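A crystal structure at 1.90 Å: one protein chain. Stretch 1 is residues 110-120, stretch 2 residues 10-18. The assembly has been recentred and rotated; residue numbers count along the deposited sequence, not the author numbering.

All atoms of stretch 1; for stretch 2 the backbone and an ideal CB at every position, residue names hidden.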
ATOM      1  N   ALA A 110      13.423  10.718  -5.816  1.00 16.31           N
ATOM      2  CA  ALA A 110      14.101  11.964  -5.484  1.00 18.81           C
ATOM      3  C   ALA A 110      14.683  11.923  -4.087  1.00 19.86           C
ATOM      4  O   ALA A 110      15.836  12.294  -3.882  1.00 19.39           O
ATOM      5  CB  ALA A 110      13.169  13.153  -5.644  1.00 19.22           C
ATOM      6  N   GLU A 111      13.921  11.420  -3.123  1.00 19.68           N
ATOM      7  CA  GLU A 111      14.420  11.229  -1.764  1.00 20.05           C
ATOM      8  C   GLU A 111      15.595  10.266  -1.718  1.00 19.93           C
ATOM      9  O   GLU A 111      16.571  10.502  -0.989  1.00 18.80           O
ATOM     10  CB  GLU A 111      13.311  10.692  -0.828  1.00 23.46           C
ATOM     11  CG  GLU A 111      12.203  11.683  -0.566  1.00 29.81           C
ATOM     12  CD  GLU A 111      11.567  11.534   0.818  1.00 38.59           C
ATOM     13  OE1 GLU A 111      11.952  10.626   1.621  1.00 43.34           O
ATOM     14  OE2 GLU A 111      10.665  12.350   1.119  1.00 45.64           O
ATOM     15  N   ALA A 112      15.521   9.162  -2.473  1.00 18.07           N
ATOM     16  CA  ALA A 112      16.628   8.220  -2.492  1.00 17.94           C
ATOM     17  C   ALA A 112      17.952   8.853  -3.031  1.00 19.42           C
ATOM     18  O   ALA A 112      19.036   8.544  -2.558  1.00 16.84           O
ATOM     19  CB  ALA A 112      16.276   7.001  -3.315  1.00 18.68           C
ATOM     20  N   LEU A 113      17.842   9.667  -4.066  1.00 19.17           N
ATOM     21  CA  LEU A 113      19.034  10.294  -4.647  1.00 20.54           C
ATOM     22  C   LEU A 113      19.619  11.268  -3.610  1.00 20.86           C
ATOM     23  O   LEU A 113      20.821  11.290  -3.408  1.00 22.47           O
ATOM     24  CB  LEU A 113      18.700  11.032  -5.922  1.00 22.53           C
ATOM     25  CG  LEU A 113      19.916  11.675  -6.609  1.00 23.85           C
ATOM     26  CD1 LEU A 113      20.976  10.634  -6.938  1.00 25.64           C
ATOM     27  CD2 LEU A 113      19.490  12.397  -7.860  1.00 24.36           C
ATOM     28  N   GLU A 114      18.765  12.033  -2.945  1.00 21.58           N
ATOM     29  CA  GLU A 114      19.200  12.929  -1.868  1.00 24.52           C
ATOM     30  C   GLU A 114      19.939  12.173  -0.766  1.00 24.67           C
ATOM     31  O   GLU A 114      21.022  12.593  -0.351  1.00 20.18           O
ATOM     32  CB  GLU A 114      18.021  13.721  -1.282  1.00 28.36           C
ATOM     33  CG  GLU A 114      18.398  14.676  -0.156  1.00 33.09           C
ATOM     34  CD  GLU A 114      17.192  15.327   0.507  1.00 39.31           C
ATOM     35  OE1 GLU A 114      16.144  15.482  -0.143  1.00 46.25           O
ATOM     36  OE2 GLU A 114      17.290  15.700   1.692  1.00 48.52           O
ATOM     37  N   ALA A 115      19.388  11.038  -0.329  1.00 21.80           N
ATOM     38  CA  ALA A 115      20.020  10.201   0.686  1.00 21.79           C
ATOM     39  C   ALA A 115      21.370   9.643   0.256  1.00 21.30           C
ATOM     40  O   ALA A 115      22.343   9.706   1.014  1.00 20.48           O
ATOM     41  CB  ALA A 115      19.096   9.047   1.109  1.00 21.22           C
ATOM     42  N   PHE A 116      21.427   9.103  -0.952  1.00 21.36           N
ATOM     43  CA  PHE A 116      22.660   8.590  -1.499  1.00 21.82           C
ATOM     44  C   PHE A 116      23.747   9.667  -1.562  1.00 22.54           C
ATOM     45  O   PHE A 116      24.894   9.406  -1.210  1.00 23.08           O
ATOM     46  CB  PHE A 116      22.407   8.011  -2.895  1.00 22.62           C
ATOM     47  CG  PHE A 116      23.581   7.307  -3.486  1.00 22.50           C
ATOM     48  CD1 PHE A 116      23.905   6.014  -3.099  1.00 21.99           C
ATOM     49  CD2 PHE A 116      24.356   7.933  -4.457  1.00 23.15           C
ATOM     50  CE1 PHE A 116      24.979   5.353  -3.666  1.00 23.54           C
ATOM     51  CE2 PHE A 116      25.460   7.288  -5.008  1.00 23.60           C
ATOM     52  CZ  PHE A 116      25.764   5.998  -4.622  1.00 23.39           C
ATOM     53  N   GLU A 117      23.374  10.864  -1.989  1.00 22.23           N
ATOM     54  CA  GLU A 117      24.331  11.972  -2.070  1.00 24.70           C
ATOM     55  C   GLU A 117      24.790  12.383  -0.678  1.00 25.31           C
ATOM     56  O   GLU A 117      25.983  12.648  -0.476  1.00 26.46           O
ATOM     57  CB  GLU A 117      23.739  13.170  -2.824  1.00 25.58           C
ATOM     58  CG  GLU A 117      23.622  12.942  -4.329  1.00 28.54           C
ATOM     59  CD  GLU A 117      23.288  14.202  -5.135  1.00 31.93           C
ATOM     60  OE1 GLU A 117      23.363  14.127  -6.374  1.00 32.64           O
ATOM     61  OE2 GLU A 117      22.926  15.253  -4.548  1.00 38.74           O
ATOM     62  N   GLU A 118      23.855  12.446   0.279  1.00 23.67           N
ATOM     63  CA  GLU A 118      24.176  12.750   1.680  1.00 24.06           C
ATOM     64  C   GLU A 118      25.173  11.772   2.287  1.00 26.46           C
ATOM     65  O   GLU A 118      26.153  12.192   2.915  1.00 22.79           O
ATOM     66  CB  GLU A 118      22.910  12.807   2.541  1.00 24.38           C
ATOM     67  CG  GLU A 118      23.204  13.033   4.015  1.00 25.75           C
ATOM     68  CD  GLU A 118      21.982  13.116   4.896  1.00 26.01           C
ATOM     69  OE1 GLU A 118      20.836  13.368   4.394  1.00 27.60           O
ATOM     70  OE2 GLU A 118      22.166  12.939   6.120  1.00 25.84           O
ATOM     71  N   PHE A 119      24.982  10.469   2.086  1.00 22.49           N
ATOM     72  CA  PHE A 119      25.905   9.504   2.673  1.00 24.00           C
ATOM     73  C   PHE A 119      27.177   9.300   1.859  1.00 22.72           C
ATOM     74  O   PHE A 119      28.102   8.656   2.332  1.00 24.26           O
ATOM     75  CB  PHE A 119      25.215   8.149   2.892  1.00 23.98           C
ATOM     76  CG  PHE A 119      24.183   8.189   3.976  1.00 26.19           C
ATOM     77  CD1 PHE A 119      24.558   8.419   5.288  1.00 28.05           C
ATOM     78  CD2 PHE A 119      22.845   8.021   3.677  1.00 25.39           C
ATOM     79  CE1 PHE A 119      23.615   8.471   6.296  1.00 29.77           C
ATOM     80  CE2 PHE A 119      21.889   8.057   4.675  1.00 28.68           C
ATOM     81  CZ  PHE A 119      22.269   8.277   5.988  1.00 28.80           C
ATOM     82  N   SER A 120      27.198   9.804   0.631  1.00 26.32           N
ATOM     83  CA  SER A 120      28.389   9.780  -0.238  1.00 27.41           C
ATOM     84  C   SER A 120      29.378  10.896   0.162  1.00 32.06           C
ATOM     85  O   SER A 120      30.533  10.832  -0.206  1.00 33.27           O
ATOM     86  CB  SER A 120      28.004   9.928  -1.702  1.00 26.50           C
ATOM     87  OG  SER A 120      27.291   8.783  -2.167  1.00 28.25           O
ATOM     88  N   UNK A  10      21.153  19.739   5.330  1.00 48.75           N
ATOM     89  CA  UNK A  10      21.989  18.747   4.579  1.00 48.03           C
ATOM     90  C   UNK A  10      22.206  17.408   5.305  1.00 43.07           C
ATOM     91  O   UNK A  10      22.881  16.540   4.771  1.00 42.41           O
ATOM     92  CB  UNK A  10      23.360  19.360   4.285  1.00 48.03           C
ATOM     93  N   UNK A  11      21.638  17.233   6.501  1.00 38.96           N
ATOM     94  CA  UNK A  11      21.762  15.967   7.233  1.00 37.39           C
ATOM     95  C   UNK A  11      20.391  15.287   7.506  1.00 31.37           C
ATOM     96  O   UNK A  11      20.218  14.608   8.519  1.00 30.09           O
ATOM     97  CB  UNK A  11      22.483  16.219   8.558  1.00 37.39           C
ATOM     98  N   UNK A  12      19.436  15.493   6.618  1.00 30.25           N
ATOM     99  CA  UNK A  12      18.081  14.952   6.776  1.00 30.19           C
ATOM    100  C   UNK A  12      18.056  13.458   7.100  1.00 26.61           C
ATOM    101  O   UNK A  12      17.436  13.037   8.075  1.00 23.35           O
ATOM    102  CB  UNK A  12      17.277  15.203   5.499  1.00 30.19           C
ATOM    103  N   UNK A  13      18.749  12.660   6.292  1.00 25.30           N
ATOM    104  CA  UNK A  13      18.704  11.197   6.450  1.00 25.97           C
ATOM    105  C   UNK A  13      19.623  10.670   7.538  1.00 28.97           C
ATOM    106  O   UNK A  13      19.366   9.602   8.112  1.00 25.69           O
ATOM    107  CB  UNK A  13      19.068  10.523   5.126  1.00 25.97           C
ATOM    108  N   UNK A  14      20.696  11.401   7.845  1.00 26.27           N
ATOM    109  CA  UNK A  14      21.490  11.045   9.008  1.00 27.22           C
ATOM    110  C   UNK A  14      20.627  11.160  10.263  1.00 25.91           C
ATOM    111  O   UNK A  14      20.647  10.283  11.109  1.00 29.01           O
ATOM    112  CB  UNK A  14      22.730  11.935   9.115  1.00 27.22           C
ATOM    113  N   UNK A  15      19.865  12.233  10.358  1.00 27.29           N
ATOM    114  CA  UNK A  15      18.979  12.470  11.486  1.00 32.30           C
ATOM    115  C   UNK A  15      17.860  11.404  11.546  1.00 30.26           C
ATOM    116  O   UNK A  15      17.555  10.860  12.611  1.00 25.76           O
ATOM    117  CB  UNK A  15      18.377  13.873  11.390  1.00 32.30           C
ATOM    118  N   UNK A  16      17.282  11.079  10.396  1.00 26.57           N
ATOM    119  CA  UNK A  16      16.183  10.093  10.366  1.00 25.51           C
ATOM    120  C   UNK A  16      16.703   8.738  10.842  1.00 22.48           C
ATOM    121  O   UNK A  16      16.105   8.123  11.718  1.00 23.53           O
ATOM    122  CB  UNK A  16      15.590   9.973   8.961  1.00 25.51           C
ATOM    123  N   UNK A  17      17.839   8.293  10.311  1.00 22.03           N
ATOM    124  CA  UNK A  17      18.386   6.974  10.644  1.00 22.71           C
ATOM    125  C   UNK A  17      18.883   6.908  12.074  1.00 24.60           C
ATOM    126  O   UNK A  17      18.674   5.920  12.776  1.00 21.22           O
ATOM    127  CB  UNK A  17      19.526   6.616   9.689  1.00 22.71           C
ATOM    128  N   UNK A  18      19.532   7.973  12.543  1.00 25.97           N
ATOM    129  CA  UNK A  18      19.974   7.997  13.949  1.00 27.04           C
ATOM    130  C   UNK A  18      18.801   7.934  14.931  1.00 24.81           C
ATOM    131  O   UNK A  18      18.881   7.237  15.922  1.00 25.19           O
ATOM    132  CB  UNK A  18      20.795   9.260  14.217  1.00 27.04           C
TER

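Stretch 1 is a helix that presents three glutamates, Glu111, Glu114 and Glu118, together with Ala115 and Phe119, to a second helix crossing it at nearly a right angle.

At position 10 CA-to-CB points sideways, and nothing of stretch 1 lies within 5.5 Å of the ideal CB. Almost any polar residue would suit such open space. It is Ser10, whose side chain stays clear; its backbone O lies 3.5 Å from Glu118 CD.

Position 11 directly precedes the helix, the N-cap place, where Ser, Thr, Asp or Asn is favoured. Its CA-to-CB points away overall, although the ideal CB is 4.1 Å from Glu118 OE2. It is Asp11, a classic N-cap type, yet here its side chain makes no capping bond. Two free backbone NH groups of the first turn, those of 13 and 14, are met instead by Glu118, whose extended side chain (chi1 and chi2 both t) reaches the helix start.

At position 12 CA-to-CB points sideways, with the ideal CB 3.8 Å from Glu114 OE2 and 4.2 Å from Glu118 OE1. With Glu111 also nearby, a long basic side chain, Lys or Arg, is the natural expectation. It is Lys12, all four chi angles t. Its CD passes 3.4 Å from Glu114 OE2, and its NZ forms a long salt bridge of 3.8 Å with Glu111 OE2.

Position 13 points toward stretch 1. Its ideal CB is 3.8 Å from Phe119 CE2 and 4.3 Å from Ala115 CB, and the small side chain of Ala115 leaves a hollow bordered by the three glutamates. A large apolar group is called for: Leu, Met or an aromatic. Phe13, with chi1 m, fills it as a knob among Glu111, Glu114, Ala115 and Glu118. Ala115 CB sits over one ring face, 3.7 Å from the centroid of the Phe13 ring, in a CH-pi contact, while Phe119 CE2 packs 3.8 Å from Phe13 CB. Phe13 N donates to Glu118 OE1 at 2.9 Å.

At position 14 CA-to-CB points sideways, its ideal CB a tight 3.2 Å from Glu118 OE2. Gly, Ala, or a polar residue whose further atoms turn from the carboxylate would suit. Ser14, with chi1 t, takes OG that way, and its N donates to Glu118 OE2 at 2.7 Å.

Position 15 points sideways into open space and suits a polar residue; it is His15, whose end leads away. Position 16 points toward stretch 1 across a gap, so many side chains would fit; Ile16 CD1 stays 6.1 Å from Glu111 OE1.

Position 17 points toward stretch 1, its ideal CB 4.9 Å from Phe119 CZ. Val, Ile or Thr could meet the ring; Ala would stop short. Thr17 does so with OG1, 4.1 Å from Phe119 CZ at the ring edge.

Position 18 is out of reach and open to polar choices; it is Lys18.

Stretch 2 10-18: SDKFSHITK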
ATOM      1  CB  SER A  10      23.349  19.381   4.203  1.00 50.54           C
ATOM      2  OG  SER A  10      24.113  19.728   5.346  1.00 52.16           O
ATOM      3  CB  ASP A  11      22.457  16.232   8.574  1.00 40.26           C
ATOM      4  CG  ASP A  11      21.537  16.949   9.545  1.00 43.43           C
ATOM      5  OD1 ASP A  11      20.738  17.791   9.066  1.00 47.40           O
ATOM      6  OD2 ASP A  11      21.553  16.649  10.757  1.00 51.58           O
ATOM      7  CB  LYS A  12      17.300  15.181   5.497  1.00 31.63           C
ATOM      8  CG  LYS A  12      15.878  14.666   5.541  1.00 34.82           C
ATOM      9  CD  LYS A  12      15.209  14.898   4.195  1.00 38.03           C
ATOM     10  CE  LYS A  12      13.802  14.346   4.194  1.00 38.82           C
ATOM     11  NZ  LYS A  12      13.182  14.623   2.870  1.00 42.68           N
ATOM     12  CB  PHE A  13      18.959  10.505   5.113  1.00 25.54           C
ATOM     13  CG  PHE A  13      17.837  10.702   4.150  1.00 26.08           C
ATOM     14  CD1 PHE A  13      16.700   9.888   4.215  1.00 27.18           C
ATOM     15  CD2 PHE A  13      17.874  11.713   3.211  1.00 25.78           C
ATOM     16  CE1 PHE A  13      15.636  10.085   3.350  1.00 25.87           C
ATOM     17  CE2 PHE A  13      16.812  11.917   2.345  1.00 26.57           C
ATOM     18  CZ  PHE A  13      15.693  11.091   2.409  1.00 27.75           C
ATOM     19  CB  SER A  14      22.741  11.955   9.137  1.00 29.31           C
ATOM     20  OG  SER A  14      23.426  11.654  10.338  1.00 32.27           O
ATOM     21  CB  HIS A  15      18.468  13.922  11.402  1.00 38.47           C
ATOM     22  CG  HIS A  15      17.548  14.334  12.507  1.00 47.70           C
ATOM     23  ND1 HIS A  15      16.173  14.376  12.358  1.00 53.63           N
ATOM     24  CD2 HIS A  15      17.800  14.769  13.766  1.00 56.28           C
ATOM     25  CE1 HIS A  15      15.621  14.792  13.484  1.00 57.30           C
ATOM     26  NE2 HIS A  15      16.585  15.033  14.358  1.00 57.94           N
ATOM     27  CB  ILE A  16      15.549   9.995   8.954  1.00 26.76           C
ATOM     28  CG1 ILE A  16      14.744  11.248   8.654  1.00 25.95           C
ATOM     29  CG2 ILE A  16      14.660   8.757   8.840  1.00 27.98           C
ATOM     30  CD1 ILE A  16      14.313  11.389   7.214  1.00 26.14           C
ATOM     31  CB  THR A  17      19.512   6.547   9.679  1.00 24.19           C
ATOM     32  OG1 THR A  17      20.522   7.570   9.598  1.00 26.40           O
ATOM     33  CG2 THR A  17      18.933   6.301   8.289  1.00 24.37           C
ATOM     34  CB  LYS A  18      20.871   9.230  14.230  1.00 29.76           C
ATOM     35  CG  LYS A  18      22.260   9.056  13.628  1.00 35.68           C
ATOM     36  CD  LYS A  18      23.117  10.315  13.738  1.00 41.03           C
ATOM     37  CE  LYS A  18      23.745  10.421  15.115  1.00 48.20           C
ATOM     38  NZ  LYS A  18      24.638  11.619  15.228  1.00 54.28           N
TER
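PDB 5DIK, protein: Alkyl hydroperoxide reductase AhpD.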